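Local coordinates for protein Lys-gingipain catalytic subunit (Porphyromonas gingivalis, PDB 4RBM) that acts as a secreted cysteine endopeptidase that cleaves proteins after lysine and may serve as a virulence factor in periodontal disease, at residues Gly158-Trp163 against Thr214-Glu219. Residues are numbered along the deposited sequence; the frame is centred on the assembly and turned at random.
Sequences GADYSW and TAHGSE. With CKC ((3S)-3,7-diaminoheptan-2-one), chain R.
With CG anti to the backbone N (chi1 -170°), Asp160 places its carboxylate at the edge of the His216 ring, whose own CG stands anti to the carbonyl carbon (chi1 -56°). The pair lies in the active site of the caspase-like (clan CD) peptidase domain, where the loops after the neighbouring parallel strands 152-157 and 210-214 come together. Asp160 OD2 lies 2.7 Å from His216 NE2, carboxylate and ring planes 67° apart. An imidazole suits this place because it carries a second nitrogen that can face the ligand: His216 ND1 donates to the ketone O of the bound diaminoheptanone CKC, a lysine-like ligand, at 2.6 Å. His216 is inferred to be the proton donor, and its side chain lies about 6 Å from that of the nucleophile Cys249. The other carboxylate oxygen holds Asp160 in place. Its OD1 accepts from Ser162 N, which comes from above the carboxylate plane, and from Trp163 N through the anti lone pair, a cap at the turn leading into helix 163-178. Nearer the strand ends the two segments meet through backbone. Gly158 N donates to Thr214 O at 2.9 Å, and Ala215 CB packs 3.4 Å from Gly158 CA, the small methyl lying against backbone that carries no side chain. Thr214 adds a hydroxyl acceptor for the ligand's terminal amine, 3.0 Å from Thr214 OG1 to CKC NAM; CKC is also hydrogen-bonded to Asp288 OD2 and Asn247 O, consistent with a pocket for the P1 lysine. One water bridges Gly158 O and Thr214 O; a second donates to Ala159 O at 2.7 Å and accepts from His216 N at 3.1 Å.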
loop_
_atom_site.group_PDB
_atom_site.type_symbol
_atom_site.label_atom_id
_atom_site.label_comp_id
_atom_site.label_asym_id
_atom_site.label_seq_id
_atom_site.Cartn_x
_atom_site.Cartn_y
_atom_site.Cartn_z
ATOM N N GLY A 158 -9.484 19.992 4.036
ATOM C CA GLY A 158 -10.123 20.350 5.295
ATOM C C GLY A 158 -9.845 21.773 5.744
ATOM O O GLY A 158 -9.117 22.528 5.072
ATOM N N ALA A 159 -10.438 22.141 6.899
ATOM C CA ALA A 159 -10.353 23.498 7.410
ATOM C C ALA A 159 -9.010 23.870 8.009
ATOM O O ALA A 159 -8.437 23.140 8.820
ATOM C CB ALA A 159 -11.446 23.735 8.463
ATOM N N ASP A 160 -8.561 25.068 7.642
ATOM C CA ASP A 160 -7.429 25.797 8.227
ATOM C C ASP A 160 -7.496 27.231 7.729
ATOM O O ASP A 160 -7.420 27.451 6.526
ATOM C CB ASP A 160 -6.049 25.189 7.946
ATOM C CG ASP A 160 -5.012 25.900 8.807
ATOM O OD1 ASP A 160 -4.487 26.927 8.368
ATOM O OD2 ASP A 160 -4.865 25.526 9.972
ATOM N N TYR A 161 -7.583 28.197 8.648
ATOM C CA TYR A 161 -7.709 29.606 8.296
ATOM C C TYR A 161 -6.579 30.094 7.360
ATOM O O TYR A 161 -6.833 30.942 6.501
ATOM C CB TYR A 161 -7.754 30.476 9.585
ATOM C CG TYR A 161 -7.955 31.950 9.298
ATOM C CD1 TYR A 161 -9.177 32.429 8.834
ATOM C CD2 TYR A 161 -6.912 32.867 9.465
ATOM C CE1 TYR A 161 -9.367 33.784 8.559
ATOM C CE2 TYR A 161 -7.095 34.227 9.196
ATOM C CZ TYR A 161 -8.317 34.675 8.722
ATOM O OH TYR A 161 -8.510 35.998 8.420
ATOM N N SER A 162 -5.339 29.594 7.548
ATOM C CA SER A 162 -4.216 30.068 6.730
ATOM C C SER A 162 -3.825 29.106 5.607
ATOM O O SER A 162 -3.350 29.571 4.577
ATOM C CB SER A 162 -2.983 30.290 7.605
ATOM O OG SER A 162 -3.219 31.129 8.723
ATOM N N TRP A 163 -3.998 27.790 5.790
ATOM C CA TRP A 163 -3.422 26.836 4.846
ATOM C C TRP A 163 -4.395 26.113 3.909
ATOM O O TRP A 163 -3.943 25.466 2.945
ATOM C CB TRP A 163 -2.626 25.796 5.634
ATOM C CG TRP A 163 -1.389 26.376 6.266
ATOM C CD1 TRP A 163 -1.262 26.835 7.546
ATOM C CD2 TRP A 163 -0.152 26.678 5.603
ATOM N NE1 TRP A 163 0.004 27.346 7.743
ATOM C CE2 TRP A 163 0.714 27.245 6.571
ATOM C CE3 TRP A 163 0.336 26.463 4.298
ATOM C CZ2 TRP A 163 2.029 27.626 6.270
ATOM C CZ3 TRP A 163 1.654 26.807 4.010
ATOM C CH2 TRP A 163 2.474 27.416 4.978
ATOM N N THR A 214 -6.685 16.186 3.473
ATOM C CA THR A 214 -5.515 17.012 3.812
ATOM C C THR A 214 -5.985 18.223 4.646
ATOM O O THR A 214 -6.758 19.063 4.156
ATOM C CB THR A 214 -4.686 17.415 2.585
ATOM O OG1 THR A 214 -3.584 18.234 3.019
ATOM C CG2 THR A 214 -5.501 18.148 1.519
ATOM N N ALA A 215 -5.511 18.286 5.906
ATOM C CA ALA A 215 -5.730 19.348 6.916
ATOM C C ALA A 215 -5.330 18.837 8.312
ATOM O O ALA A 215 -4.326 18.143 8.426
ATOM C CB ALA A 215 -7.170 19.858 6.928
ATOM N N HIS A 216 -6.058 19.208 9.367
ATOM C CA HIS A 216 -5.676 18.826 10.727
ATOM C C HIS A 216 -6.081 17.422 11.076
ATOM O O HIS A 216 -7.169 16.965 10.711
ATOM C CB HIS A 216 -6.307 19.791 11.759
ATOM C CG HIS A 216 -5.964 21.224 11.501
ATOM N ND1 HIS A 216 -4.654 21.647 11.394
ATOM C CD2 HIS A 216 -6.773 22.298 11.377
ATOM C CE1 HIS A 216 -4.704 22.951 11.191
ATOM N NE2 HIS A 216 -5.958 23.385 11.154
ATOM N N GLY A 217 -5.253 16.788 11.878
ATOM C CA GLY A 217 -5.546 15.450 12.375
ATOM C C GLY A 217 -5.233 15.306 13.848
ATOM O O GLY A 217 -4.520 16.130 14.443
ATOM N N SER A 218 -5.785 14.262 14.445
ATOM C CA SER A 218 -5.501 13.907 15.838
ATOM C C SER A 218 -5.217 12.422 15.833
ATOM O O SER A 218 -5.333 11.785 14.769
ATOM C CB SER A 218 -6.648 14.288 16.769
ATOM O OG SER A 218 -7.653 13.291 16.792
ATOM N N GLU A 219 -4.821 11.847 16.969
ATOM C CA GLU A 219 -4.528 10.402 16.974
ATOM C C GLU A 219 -5.753 9.585 16.580
ATOM O O GLU A 219 -5.585 8.499 16.048
ATOM C CB GLU A 219 -4.038 9.912 18.361
ATOM C CG GLU A 219 -2.858 10.694 18.917
ATOM C CD GLU A 219 -3.185 11.928 19.747
ATOM O OE1 GLU A 219 -4.288 12.501 19.589
ATOM O OE2 GLU A 219 -2.291 12.368 20.506
HETATM C CAK CKC R . -2.012 18.040 11.857
HETATM C C CKC R . -2.281 19.511 11.796
HETATM O O CKC R . -3.047 19.998 12.614
HETATM C CA CKC R . -1.311 20.415 11.024
HETATM N N CKC R . -0.388 20.643 12.105
HETATM C CAL CKC R . -0.532 19.830 9.820
HETATM C CAH CKC R . -1.463 19.548 8.655
HETATM C CAG CKC R . -0.715 19.355 7.337
HETATM C CAI CKC R . -1.835 19.017 6.357
HETATM N NAM CKC R . -1.387 18.589 5.015
HETATM O O HOH W 1 -6.737 22.011 3.689
HETATM O O HOH W 2 -8.818 20.616 9.584
#